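Local atomic coordinates of putative tagatose-6-phosphate ketose/aldose isomerase (Escherichia coli, PDB entry 3C3J), a protein that is of unproven function but is a putative isomerase built from two SIS domains, each with a parallel beta-sheet flanked by helices. Residues T12-E17 with L351-L355; A26-S30 with M161-T165; T88-V92 with E118-A122; P104-F110 with E132-I138; D199-R203 with L327-F333. The contacts are given in a common frame with arbitrary orientation. Numbering follows the deposited sequence.

Interaction 1: residues T12-E17 with L351-L355; sequences TGTWTE and LMQSL
Residues 12-14 run as a turn into a short helix that starts at W15, while 351-355 is regular helix near the C-terminal end of helix 335-356 in the second SIS domain. The CA atoms of T16 and L351 lie 7.4 Å apart and those of T12 and L355 8.4 Å, so the N-terminal turn lies alongside one turn of that helix. T14 is the N-cap of helix 15-21: its OG1 (chi1 p) accepts a hydrogen bond from E17 N at 3.1 Å. G13 takes positive phi (71°) just before it, and T12 forms an ST turn, its OG1 receiving T14 N at 3.3 Å. Across the interface the contact is van der Waals. L351 (t, p) has the largest covered area, 75 Å², its CD1 3.7 Å from T14 OG1 and 3.9 Å from T16 CB, its CD2 3.7 Å from E17 CB. T12 CG2 sits 3.4 Å from L355 CD1 and 4.1 Å from the selenium of selenomethionine M352. Outside, D362 binds T16 OG1 and R21 makes a salt bridge with E17. The extended E17 side chain (t, t) reaches back over the turn, and its OE1 takes T12 N at 2.8 Å and T12 OG1 at 2.6 Å.

Interaction 2: residues A26-S30 with M161-T165; sequences AWIRS and MPAET
P162 lays its ring against the turn of helix 26-30, with CG 3.7 Å from both A26 O and S30 N and CD 3.7 Å from S30 CB. The CA atoms of S30 and P162, 6.0 Å apart, set the register. Residues 26-30 are a helical turn of helix 23-49. The partner leaves strand 159-160 extended through M161 and P162, then tightens into a 3-10 turn at 163-165, where T165 N and T165 OG1 both reach P162 O, at 3.0 and 2.7 Å. A26 CB rests against both T165 CG2 (3.6 Å) and E164 OE2 (3.5 Å), while the selenium of selenomethionine M161 lies 3.7 Å from S30 OG, whose hydroxyl is hydrogen-bonded to S182 of helix 174-187. On the outer side E164 (p, m) meets R29 in a two-pronged salt bridge: NE to OE2 at 2.8 Å, NH1 to OE1 at 2.9 Å. The contact thus joins the N-terminal long helix to the loop following the last strand of the first sheet, by van der Waals packing round P162 and A26 and a charge pair, R29-E164, at the exposed side.

Interaction 3: residues T88-V92 with E118-A122; sequences TTDLV and ESVAA
This is a buried helix-helix contact in the first SIS domain, between the short helix 88-93 that follows strand 82-85 and helix 117-129 that follows strand 105-111. The axes of the two five-residue segments cross at 53° with a closest approach of 8.8 Å, and the nearest CA pair is V92 with A122, at 5.7 Å. A121 and A122 offer small side chains, consistent with this close approach. V92 (t) drives CG2 to 3.6 Å from E118 O and 3.8 Å from A121 CB. A122 CB takes T88 CG2 and L91 CD1, each at 4.0 Å. T88 OG1 lies 3.8 Å from E118 CB, and one water bridges T88 OG1 and S119 OG, 2.7 Å from each. E118 (m) passes T89, OE2 lying 4.1 Å from T89 CG2, while its OE1 is hydrogen-bonded to S116. The second subunit packs here too: its Y287 hydroxyl is hydrogen-bonded to V92 O. Direct contact is therefore van der Waals, and the polar link between T88 and S119 runs through water.

Interaction 4: residues P104-F110 with E132-I138; sequences PLLLISF and ECYHLPI
E132 leads into the second strand: its O accepts L105 N at 2.9 Å, and its OE2, in salt bridge with K51, receives Y134 OH at a very short 2.4 Å. C133 pairs with L105, SG 4.0 Å from L105 CD2. Y134 (m) donates N to L105 O and accepts L107 N at O, both 2.8 Å. H135 turns to the face bearing L105 and L107, towards helix 117-129. L136 sends N to L107 O at 2.9 Å, but its O is only weakly bonded to S109 N, at 3.4 Å. At P137, whose N is outside this pairing, CA lies 3.3 Å from S109 O. I138 gives N to S109 O at 2.8 Å, and puts CD1 3.9 Å from I108 CG2 and 3.8 Å from F110 CE1, on the face covered by helix 174-187. The register is one-to-one, P104-E132 to F110-I138, axes 4.5 Å apart at 18°. Joined through helix 117-129, these parallel strands form a beta-alpha-beta unit of the SIS domain's central sheet.

Interaction 5: residues D199-R203 with L327-F333; sequences DVADR and LPPSRHF
D199 opens a turn of helix 198-210, the helix against which the extended, irregular connection 327-333 is laid on its way from the last strand of the second SIS domain's sheet to helix 335-356. Register is set by R203 over P328 (CA atoms 6.3 Å apart) and V200 over F333 (8.2 Å). D199 (m) forms a salt bridge with R331, NE to OD2 at 2.7 Å, while its O lies 3.4 Å from F333 CZ at the ring edge. R331 is held also by E337. V200 (t) packs CG2 3.7 Å from F333 CE2, and its CA is 3.7 Å from F333 CZ. One turn on from D199, R203 stretches out with chi1 to chi3 all t, burying 163 Å² against the loop. Its guanidinium has L327 CB over one face, 3.6 Å from NH2, and gives NE and NH2 to P328 O at 2.8 and 3.1 Å. Two waters accept weak bonds from NH2 and donate to R331 O and L327 O. The guanidinium points its NH1 edge at the face of the F333 ring (m) in a cation-pi contact, R203 CZ standing 4.4 Å from the ring centroid and 7° off its normal.

Overall arrangement
Interactions 3 and 4 adjoin within the first SIS domain: their centres are 12 Å apart, their segments alternate along the chain, and L91 CD1 comes within 4.1 Å of L107 CD1. From the other face of that sheet, I138 CG2 meets M161 CE at 3.6 Å, tying interaction 4 to interaction 2. Interaction 2 in turn touches interaction 5 where I28 CG1 packs 3.8 Å from A201 CB, so a continuous path leads from the first domain's sheet to helix 198-210, which carries interaction 5 beside the second domain. Interaction 1 stands apart, its centre about 21 Å from that of interaction 2, though consecutive helices, 15-21 and 23-49, connect them.

Interaction 1: residues T12-E17 with L351-L355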
# COMPACT_ATOMS: atom_id res chain seq x y z
N THR A 12 11.90 -31.57 4.98
CA THR A 12 12.18 -30.73 6.15
C THR A 12 11.42 -31.13 7.40
O THR A 12 11.74 -30.65 8.48
CB THR A 12 11.86 -29.25 5.92
OG1 THR A 12 10.46 -29.07 5.75
CG2 THR A 12 12.64 -28.72 4.72
N GLY A 13 10.40 -31.97 7.27
CA GLY A 13 9.52 -32.33 8.38
C GLY A 13 8.59 -31.23 8.87
O GLY A 13 7.99 -31.36 9.94
N THR A 14 8.45 -30.15 8.10
CA THR A 14 7.67 -28.99 8.51
C THR A 14 6.28 -29.03 7.87
O THR A 14 6.11 -29.51 6.75
CB THR A 14 8.38 -27.63 8.16
OG1 THR A 14 8.52 -27.47 6.74
CG2 THR A 14 9.79 -27.56 8.82
N TRP A 15 5.29 -28.53 8.60
CA TRP A 15 3.95 -28.32 8.05
C TRP A 15 4.00 -27.33 6.90
O TRP A 15 3.24 -27.46 5.95
CB TRP A 15 3.00 -27.78 9.12
CG TRP A 15 2.69 -28.74 10.22
CD1 TRP A 15 2.95 -28.58 11.56
CD2 TRP A 15 2.06 -30.00 10.07
NE1 TRP A 15 2.52 -29.70 12.25
CE2 TRP A 15 1.96 -30.57 11.36
CE3 TRP A 15 1.55 -30.71 8.98
CZ2 TRP A 15 1.39 -31.83 11.58
CZ3 TRP A 15 0.97 -31.96 9.21
CH2 TRP A 15 0.89 -32.49 10.49
N THR A 16 4.89 -26.33 6.99
CA THR A 16 4.98 -25.28 5.97
C THR A 16 5.38 -25.90 4.63
O THR A 16 4.76 -25.58 3.60
CB THR A 16 5.90 -24.12 6.42
OG1 THR A 16 5.45 -23.61 7.69
CG2 THR A 16 5.89 -22.96 5.40
N GLU A 17 6.35 -26.81 4.63
CA GLU A 17 6.74 -27.46 3.39
C GLU A 17 5.61 -28.30 2.81
O GLU A 17 5.38 -28.26 1.59
CB GLU A 17 7.99 -28.33 3.56
CG GLU A 17 8.36 -28.99 2.24
CD GLU A 17 9.57 -29.89 2.32
OE1 GLU A 17 10.06 -30.17 3.44
OE2 GLU A 17 10.02 -30.33 1.24
N LEU A 351 11.03 -20.29 3.53
CA LEU A 351 11.09 -21.51 4.34
C LEU A 351 12.55 -21.95 4.54
O LEU A 351 12.96 -22.25 5.68
CB LEU A 351 10.26 -22.62 3.68
CG LEU A 351 10.35 -24.03 4.27
CD1 LEU A 351 9.78 -24.12 5.70
CD2 LEU A 351 9.75 -25.05 3.33
N MSE A 352 13.34 -21.94 3.46
CA MSE A 352 14.74 -22.40 3.51
C MSE A 352 15.70 -21.40 4.15
O MSE A 352 16.67 -21.80 4.80
CB MSE A 352 15.21 -22.81 2.11
CG MSE A 352 14.37 -23.89 1.45
SE MSE A 352 13.91 -25.48 2.62
CE MSE A 352 13.13 -24.71 4.22
N GLN A 353 15.42 -20.11 4.02
CA GLN A 353 16.15 -19.12 4.80
C GLN A 353 15.92 -19.35 6.30
O GLN A 353 16.86 -19.29 7.09
CB GLN A 353 15.71 -17.70 4.42
CG GLN A 353 16.15 -17.26 3.03
CD GLN A 353 17.66 -17.17 2.89
OE1 GLN A 353 18.29 -17.97 2.20
NE2 GLN A 353 18.24 -16.21 3.58
N SER A 354 14.68 -19.63 6.68
CA SER A 354 14.30 -19.86 8.07
C SER A 354 15.05 -21.06 8.62
O SER A 354 15.66 -21.00 9.70
CB SER A 354 12.79 -20.11 8.15
OG SER A 354 12.34 -20.32 9.48
N LEU A 355 15.00 -22.16 7.88
CA LEU A 355 15.66 -23.38 8.32
C LEU A 355 17.17 -23.21 8.36
O LEU A 355 17.82 -23.66 9.32
CB LEU A 355 15.28 -24.53 7.40
CG LEU A 355 13.85 -25.03 7.64
CD1 LEU A 355 13.45 -26.03 6.58
CD2 LEU A 355 13.72 -25.63 9.05

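Interaction 2: residues A26-S30 with M161-T165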
# COMPACT_ATOMS: atom_id res chain seq x y z
N ALA A 26 -4.52 -28.67 -4.25
CA ALA A 26 -5.57 -27.94 -3.52
C ALA A 26 -6.33 -26.96 -4.43
O ALA A 26 -7.56 -26.82 -4.34
CB ALA A 26 -4.98 -27.23 -2.29
N TRP A 27 -5.60 -26.31 -5.34
CA TRP A 27 -6.21 -25.33 -6.25
C TRP A 27 -7.28 -25.98 -7.11
O TRP A 27 -8.40 -25.49 -7.21
CB TRP A 27 -5.14 -24.68 -7.13
CG TRP A 27 -4.09 -23.95 -6.37
CD1 TRP A 27 -4.18 -23.51 -5.07
CD2 TRP A 27 -2.82 -23.53 -6.85
NE1 TRP A 27 -3.05 -22.89 -4.71
CE2 TRP A 27 -2.18 -22.88 -5.77
CE3 TRP A 27 -2.15 -23.66 -8.07
CZ2 TRP A 27 -0.89 -22.34 -5.89
CZ3 TRP A 27 -0.85 -23.12 -8.18
CH2 TRP A 27 -0.25 -22.47 -7.11
N ILE A 28 -6.95 -27.13 -7.68
CA ILE A 28 -7.86 -27.83 -8.58
C ILE A 28 -9.04 -28.46 -7.81
O ILE A 28 -10.15 -28.42 -8.29
CB ILE A 28 -7.09 -28.82 -9.49
CG1 ILE A 28 -6.05 -28.06 -10.31
CG2 ILE A 28 -8.03 -29.52 -10.44
CD1 ILE A 28 -6.61 -26.78 -10.97
N ARG A 29 -8.78 -28.94 -6.60
CA ARG A 29 -9.81 -29.39 -5.70
C ARG A 29 -10.79 -28.26 -5.41
O ARG A 29 -12.00 -28.48 -5.49
CB ARG A 29 -9.20 -29.92 -4.39
CG ARG A 29 -8.86 -31.39 -4.46
CD ARG A 29 -7.92 -31.86 -3.37
NE ARG A 29 -8.34 -31.60 -1.99
CZ ARG A 29 -9.26 -32.27 -1.32
NH1 ARG A 29 -9.51 -31.96 -0.06
NH2 ARG A 29 -9.99 -33.21 -1.92
N SER A 30 -10.29 -27.05 -5.16
CA SER A 30 -11.22 -25.97 -4.84
C SER A 30 -12.07 -25.60 -6.06
O SER A 30 -13.29 -25.39 -5.94
CB SER A 30 -10.51 -24.74 -4.31
OG SER A 30 -11.50 -23.88 -3.78
N MSE A 161 -12.92 -23.70 1.69
CA MSE A 161 -11.74 -24.15 0.94
C MSE A 161 -11.51 -25.63 1.30
O MSE A 161 -12.07 -26.11 2.31
CB MSE A 161 -10.51 -23.31 1.30
CG MSE A 161 -10.62 -21.86 0.96
SE MSE A 161 -10.87 -21.55 -0.96
CE MSE A 161 -12.85 -21.53 -1.14
N PRO A 162 -10.72 -26.36 0.48
CA PRO A 162 -10.40 -27.74 0.85
C PRO A 162 -9.71 -27.84 2.21
O PRO A 162 -8.97 -26.94 2.62
CB PRO A 162 -9.49 -28.21 -0.29
CG PRO A 162 -9.87 -27.28 -1.46
CD PRO A 162 -10.11 -25.99 -0.80
N ALA A 163 -10.01 -28.91 2.93
CA ALA A 163 -9.57 -29.08 4.31
C ALA A 163 -8.07 -28.92 4.51
O ALA A 163 -7.65 -28.34 5.51
CB ALA A 163 -10.02 -30.43 4.83
N GLU A 164 -7.25 -29.40 3.57
CA GLU A 164 -5.80 -29.31 3.72
C GLU A 164 -5.26 -27.89 3.70
O GLU A 164 -4.12 -27.66 4.11
CB GLU A 164 -5.06 -30.14 2.66
CG GLU A 164 -5.10 -29.59 1.20
CD GLU A 164 -6.30 -30.05 0.40
OE1 GLU A 164 -7.35 -30.32 1.02
OE2 GLU A 164 -6.19 -30.13 -0.85
N THR A 165 -6.07 -26.94 3.25
CA THR A 165 -5.63 -25.55 3.17
C THR A 165 -5.84 -24.77 4.48
O THR A 165 -5.50 -23.60 4.53
CB THR A 165 -6.30 -24.77 2.00
OG1 THR A 165 -7.70 -24.54 2.29
CG2 THR A 165 -6.14 -25.53 0.69

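Interaction 3: residues T88-V92 with E118-A122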
# COMPACT_ATOMS: atom_id res chain seq x y z
N THR A 88 -9.07 -5.76 6.41
CA THR A 88 -9.95 -5.78 7.57
C THR A 88 -9.43 -4.89 8.67
O THR A 88 -10.23 -4.34 9.43
CB THR A 88 -10.19 -7.18 8.14
OG1 THR A 88 -8.94 -7.76 8.53
CG2 THR A 88 -10.90 -8.05 7.10
N THR A 89 -8.12 -4.75 8.76
CA THR A 89 -7.51 -3.91 9.79
C THR A 89 -7.91 -2.43 9.59
O THR A 89 -8.12 -1.72 10.58
CB THR A 89 -5.97 -4.13 9.82
OG1 THR A 89 -5.46 -4.14 8.48
CG2 THR A 89 -5.64 -5.49 10.48
N ASP A 90 -8.08 -1.98 8.35
CA ASP A 90 -8.59 -0.61 8.09
C ASP A 90 -10.11 -0.47 8.28
O ASP A 90 -10.58 0.58 8.76
CB ASP A 90 -8.24 -0.13 6.67
CG ASP A 90 -6.76 0.09 6.48
OD1 ASP A 90 -6.03 0.30 7.48
OD2 ASP A 90 -6.30 0.06 5.31
N LEU A 91 -10.87 -1.49 7.91
CA LEU A 91 -12.31 -1.50 8.14
C LEU A 91 -12.63 -1.39 9.62
O LEU A 91 -13.52 -0.64 10.01
CB LEU A 91 -12.98 -2.74 7.54
CG LEU A 91 -13.05 -2.81 6.01
CD1 LEU A 91 -13.83 -4.09 5.53
CD2 LEU A 91 -13.61 -1.51 5.43
N VAL A 92 -11.86 -2.09 10.45
CA VAL A 92 -12.15 -2.15 11.87
C VAL A 92 -11.79 -0.84 12.59
O VAL A 92 -12.52 -0.39 13.46
CB VAL A 92 -11.46 -3.37 12.56
CG1 VAL A 92 -11.59 -3.27 14.07
CG2 VAL A 92 -12.03 -4.69 12.07
N GLU A 118 -10.81 -9.41 13.85
CA GLU A 118 -11.01 -8.40 12.82
C GLU A 118 -11.91 -8.88 11.70
O GLU A 118 -12.66 -8.08 11.13
CB GLU A 118 -9.68 -7.94 12.24
CG GLU A 118 -8.78 -7.37 13.30
CD GLU A 118 -7.67 -8.31 13.68
OE1 GLU A 118 -7.89 -9.55 13.91
OE2 GLU A 118 -6.56 -7.77 13.75
N SER A 119 -11.84 -10.17 11.37
CA SER A 119 -12.70 -10.72 10.31
C SER A 119 -14.19 -10.58 10.68
O SER A 119 -15.00 -10.07 9.90
CB SER A 119 -12.36 -12.19 10.01
OG SER A 119 -11.06 -12.27 9.42
N VAL A 120 -14.52 -11.01 11.89
CA VAL A 120 -15.89 -10.95 12.38
C VAL A 120 -16.34 -9.50 12.59
O VAL A 120 -17.45 -9.12 12.23
CB VAL A 120 -16.03 -11.78 13.69
CG1 VAL A 120 -17.45 -11.69 14.22
CG2 VAL A 120 -15.64 -13.26 13.43
N ALA A 121 -15.45 -8.70 13.16
CA ALA A 121 -15.72 -7.28 13.36
C ALA A 121 -15.98 -6.55 12.04
O ALA A 121 -16.89 -5.75 11.98
CB ALA A 121 -14.58 -6.64 14.13
N ALA A 122 -15.21 -6.85 10.98
CA ALA A 122 -15.43 -6.21 9.68
C ALA A 122 -16.82 -6.55 9.09
O ALA A 122 -17.51 -5.67 8.53
CB ALA A 122 -14.30 -6.56 8.70
O HOH W 1 -9.14 -10.34 9.40

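Interaction 4: residues P104-F110 with E132-I138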
# COMPACT_ATOMS: atom_id res chain seq x y z
N PRO A 104 -25.26 -0.37 -2.39
CA PRO A 104 -25.19 -1.73 -1.91
C PRO A 104 -23.72 -2.17 -1.84
O PRO A 104 -22.86 -1.60 -2.52
CB PRO A 104 -25.99 -2.55 -2.95
CG PRO A 104 -26.67 -1.55 -3.84
CD PRO A 104 -25.86 -0.30 -3.75
N LEU A 105 -23.45 -3.12 -0.96
CA LEU A 105 -22.12 -3.68 -0.80
C LEU A 105 -22.13 -5.20 -0.81
O LEU A 105 -22.98 -5.83 -0.18
CB LEU A 105 -21.53 -3.21 0.54
CG LEU A 105 -20.20 -3.81 1.00
CD1 LEU A 105 -19.06 -3.51 0.03
CD2 LEU A 105 -19.83 -3.32 2.39
N LEU A 106 -21.16 -5.79 -1.49
CA LEU A 106 -20.86 -7.20 -1.39
C LEU A 106 -19.47 -7.27 -0.77
O LEU A 106 -18.50 -6.80 -1.37
CB LEU A 106 -20.86 -7.88 -2.76
CG LEU A 106 -20.41 -9.35 -2.77
CD1 LEU A 106 -21.24 -10.22 -1.80
CD2 LEU A 106 -20.40 -9.94 -4.21
N LEU A 107 -19.38 -7.83 0.42
CA LEU A 107 -18.11 -7.95 1.14
C LEU A 107 -17.57 -9.36 0.98
O LEU A 107 -18.22 -10.33 1.42
CB LEU A 107 -18.27 -7.61 2.62
CG LEU A 107 -16.98 -7.47 3.43
CD1 LEU A 107 -16.11 -6.29 2.91
CD2 LEU A 107 -17.29 -7.34 4.94
N ILE A 108 -16.40 -9.46 0.36
CA ILE A 108 -15.72 -10.75 0.19
C ILE A 108 -14.67 -10.86 1.31
O ILE A 108 -13.68 -10.13 1.31
CB ILE A 108 -15.09 -10.87 -1.19
CG1 ILE A 108 -16.16 -10.70 -2.27
CG2 ILE A 108 -14.40 -12.25 -1.35
CD1 ILE A 108 -15.59 -10.27 -3.58
N SER A 109 -14.94 -11.70 2.29
CA SER A 109 -14.11 -11.78 3.50
C SER A 109 -13.23 -13.02 3.40
O SER A 109 -13.74 -14.12 3.35
CB SER A 109 -14.99 -11.87 4.76
OG SER A 109 -15.63 -10.63 5.08
N PHE A 110 -11.91 -12.83 3.36
CA PHE A 110 -10.95 -13.91 3.43
C PHE A 110 -10.51 -14.17 4.87
O PHE A 110 -10.15 -13.25 5.59
CB PHE A 110 -9.72 -13.55 2.60
CG PHE A 110 -10.02 -13.36 1.15
CD1 PHE A 110 -10.32 -14.45 0.35
CD2 PHE A 110 -9.99 -12.09 0.58
CE1 PHE A 110 -10.58 -14.29 -0.99
CE2 PHE A 110 -10.27 -11.93 -0.79
CZ PHE A 110 -10.57 -13.02 -1.57
N GLU A 132 -27.92 -2.10 2.58
CA GLU A 132 -28.01 -3.26 1.69
C GLU A 132 -26.65 -3.92 1.53
O GLU A 132 -25.86 -3.58 0.66
CB GLU A 132 -28.61 -2.86 0.34
CG GLU A 132 -29.08 -4.08 -0.45
CD GLU A 132 -29.57 -3.78 -1.85
OE1 GLU A 132 -29.74 -2.59 -2.21
OE2 GLU A 132 -29.78 -4.78 -2.58
N CYS A 133 -26.40 -4.90 2.39
CA CYS A 133 -25.10 -5.51 2.54
C CYS A 133 -25.21 -7.02 2.36
O CYS A 133 -26.13 -7.68 2.94
CB CYS A 133 -24.52 -5.20 3.91
SG CYS A 133 -22.77 -5.53 4.01
N TYR A 134 -24.31 -7.55 1.54
CA TYR A 134 -24.23 -8.98 1.25
C TYR A 134 -22.81 -9.44 1.51
O TYR A 134 -21.88 -8.63 1.50
CB TYR A 134 -24.62 -9.29 -0.20
CG TYR A 134 -25.95 -8.70 -0.59
CD1 TYR A 134 -27.13 -9.40 -0.36
CD2 TYR A 134 -26.02 -7.44 -1.18
CE1 TYR A 134 -28.35 -8.84 -0.70
CE2 TYR A 134 -27.25 -6.88 -1.56
CZ TYR A 134 -28.40 -7.58 -1.31
OH TYR A 134 -29.63 -7.02 -1.65
N HIS A 135 -22.66 -10.73 1.76
CA HIS A 135 -21.37 -11.33 2.16
C HIS A 135 -21.08 -12.61 1.40
O HIS A 135 -21.98 -13.46 1.22
CB HIS A 135 -21.37 -11.65 3.65
CG HIS A 135 -21.46 -10.44 4.51
ND1 HIS A 135 -22.66 -9.98 5.01
CD2 HIS A 135 -20.51 -9.57 4.90
CE1 HIS A 135 -22.43 -8.88 5.71
NE2 HIS A 135 -21.14 -8.61 5.65
N LEU A 136 -19.82 -12.74 0.97
CA LEU A 136 -19.27 -13.97 0.44
C LEU A 136 -17.94 -14.26 1.16
O LEU A 136 -16.88 -13.93 0.66
CB LEU A 136 -19.04 -13.87 -1.06
CG LEU A 136 -18.71 -15.21 -1.78
CD1 LEU A 136 -19.98 -15.82 -2.29
CD2 LEU A 136 -17.73 -14.98 -2.93
N PRO A 137 -18.01 -14.85 2.35
CA PRO A 137 -16.76 -15.29 2.96
C PRO A 137 -16.10 -16.44 2.20
O PRO A 137 -16.79 -17.35 1.71
CB PRO A 137 -17.16 -15.73 4.36
CG PRO A 137 -18.59 -15.27 4.52
CD PRO A 137 -19.17 -15.16 3.19
N ILE A 138 -14.78 -16.37 2.08
CA ILE A 138 -13.97 -17.42 1.47
C ILE A 138 -13.00 -17.81 2.57
O ILE A 138 -12.11 -17.01 2.95
CB ILE A 138 -13.27 -16.94 0.18
CG1 ILE A 138 -14.32 -16.50 -0.84
CG2 ILE A 138 -12.35 -18.02 -0.40
CD1 ILE A 138 -13.79 -15.96 -2.22

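Interaction 5: residues D199-R203 with L327-F333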
# COMPACT_ATOMS: atom_id res chain seq x y z
N ASP A 199 -3.44 -25.43 -16.13
CA ASP A 199 -2.13 -24.99 -16.67
C ASP A 199 -1.31 -24.29 -15.58
O ASP A 199 -0.08 -24.38 -15.57
CB ASP A 199 -2.30 -24.07 -17.87
CG ASP A 199 -3.06 -24.73 -19.02
OD1 ASP A 199 -3.00 -25.97 -19.14
OD2 ASP A 199 -3.73 -24.02 -19.81
N VAL A 200 -1.99 -23.59 -14.67
CA VAL A 200 -1.29 -22.86 -13.61
C VAL A 200 -0.80 -23.86 -12.55
O VAL A 200 0.36 -23.81 -12.12
CB VAL A 200 -2.19 -21.73 -13.00
CG1 VAL A 200 -1.46 -20.97 -11.89
CG2 VAL A 200 -2.66 -20.76 -14.10
N ALA A 201 -1.68 -24.78 -12.16
CA ALA A 201 -1.34 -25.86 -11.25
C ALA A 201 -0.20 -26.68 -11.84
O ALA A 201 0.74 -27.00 -11.14
CB ALA A 201 -2.58 -26.75 -10.98
N ASP A 202 -0.29 -27.02 -13.12
CA ASP A 202 0.79 -27.78 -13.80
C ASP A 202 2.15 -27.05 -13.75
O ASP A 202 3.18 -27.65 -13.48
CB ASP A 202 0.45 -28.03 -15.29
CG ASP A 202 -0.61 -29.12 -15.52
OD1 ASP A 202 -1.04 -29.81 -14.56
OD2 ASP A 202 -1.03 -29.29 -16.70
N ARG A 203 2.14 -25.76 -14.02
CA ARG A 203 3.36 -24.99 -14.05
C ARG A 203 3.94 -24.83 -12.67
O ARG A 203 5.13 -24.97 -12.50
CB ARG A 203 3.12 -23.63 -14.68
CG ARG A 203 4.37 -22.95 -15.14
CD ARG A 203 4.02 -21.56 -15.61
NE ARG A 203 4.98 -21.06 -16.57
CZ ARG A 203 4.83 -19.92 -17.21
NH1 ARG A 203 3.78 -19.14 -16.97
NH2 ARG A 203 5.72 -19.54 -18.10
N LEU A 327 10.66 -19.24 -15.97
CA LEU A 327 9.58 -20.13 -15.57
C LEU A 327 9.48 -21.33 -16.54
O LEU A 327 9.82 -21.21 -17.71
CB LEU A 327 8.25 -19.37 -15.55
CG LEU A 327 8.16 -18.15 -14.63
CD1 LEU A 327 6.79 -17.48 -14.82
CD2 LEU A 327 8.38 -18.54 -13.17
N PRO A 328 9.00 -22.48 -16.04
CA PRO A 328 8.77 -23.62 -16.95
C PRO A 328 7.91 -23.24 -18.15
O PRO A 328 7.04 -22.39 -18.01
CB PRO A 328 8.02 -24.64 -16.07
CG PRO A 328 8.42 -24.33 -14.72
CD PRO A 328 8.68 -22.82 -14.65
N PRO A 329 8.14 -23.86 -19.32
CA PRO A 329 7.32 -23.51 -20.47
C PRO A 329 5.86 -23.77 -20.23
O PRO A 329 5.49 -24.77 -19.60
CB PRO A 329 7.84 -24.44 -21.58
CG PRO A 329 9.21 -24.77 -21.17
CD PRO A 329 9.13 -24.89 -19.67
N SER A 330 5.03 -22.86 -20.72
CA SER A 330 3.58 -22.99 -20.69
C SER A 330 2.96 -22.06 -21.71
O SER A 330 3.67 -21.27 -22.37
CB SER A 330 3.05 -22.60 -19.31
OG SER A 330 3.26 -21.20 -19.08
N ARG A 331 1.64 -22.10 -21.81
CA ARG A 331 0.92 -21.08 -22.56
C ARG A 331 1.15 -19.69 -21.94
O ARG A 331 1.70 -19.57 -20.83
CB ARG A 331 -0.56 -21.36 -22.57
CG ARG A 331 -1.19 -21.31 -21.16
CD ARG A 331 -2.63 -21.07 -21.23
NE ARG A 331 -3.31 -21.34 -19.97
CZ ARG A 331 -3.58 -20.42 -19.03
NH1 ARG A 331 -3.22 -19.15 -19.19
NH2 ARG A 331 -4.23 -20.78 -17.95
N HIS A 332 0.72 -18.65 -22.65
CA HIS A 332 0.80 -17.28 -22.10
C HIS A 332 -0.08 -17.24 -20.85
O HIS A 332 -1.21 -17.74 -20.88
CB HIS A 332 0.31 -16.23 -23.10
CG HIS A 332 0.35 -14.84 -22.57
ND1 HIS A 332 -0.76 -14.20 -22.08
CD2 HIS A 332 1.39 -13.98 -22.40
CE1 HIS A 332 -0.43 -12.99 -21.65
NE2 HIS A 332 0.87 -12.83 -21.85
N PHE A 333 0.46 -16.69 -19.77
CA PHE A 333 -0.27 -16.44 -18.54
C PHE A 333 -0.48 -14.93 -18.39
O PHE A 333 0.40 -14.14 -18.71
CB PHE A 333 0.53 -16.90 -17.30
CG PHE A 333 0.45 -18.38 -16.98
CD1 PHE A 333 0.16 -19.33 -17.94
CD2 PHE A 333 0.76 -18.81 -15.67
CE1 PHE A 333 0.13 -20.68 -17.62
CE2 PHE A 333 0.76 -20.15 -15.35
CZ PHE A 333 0.44 -21.09 -16.33
O HOH W 2 4.39 -18.54 -20.67
O HOH W 3 8.62 -19.93 -19.70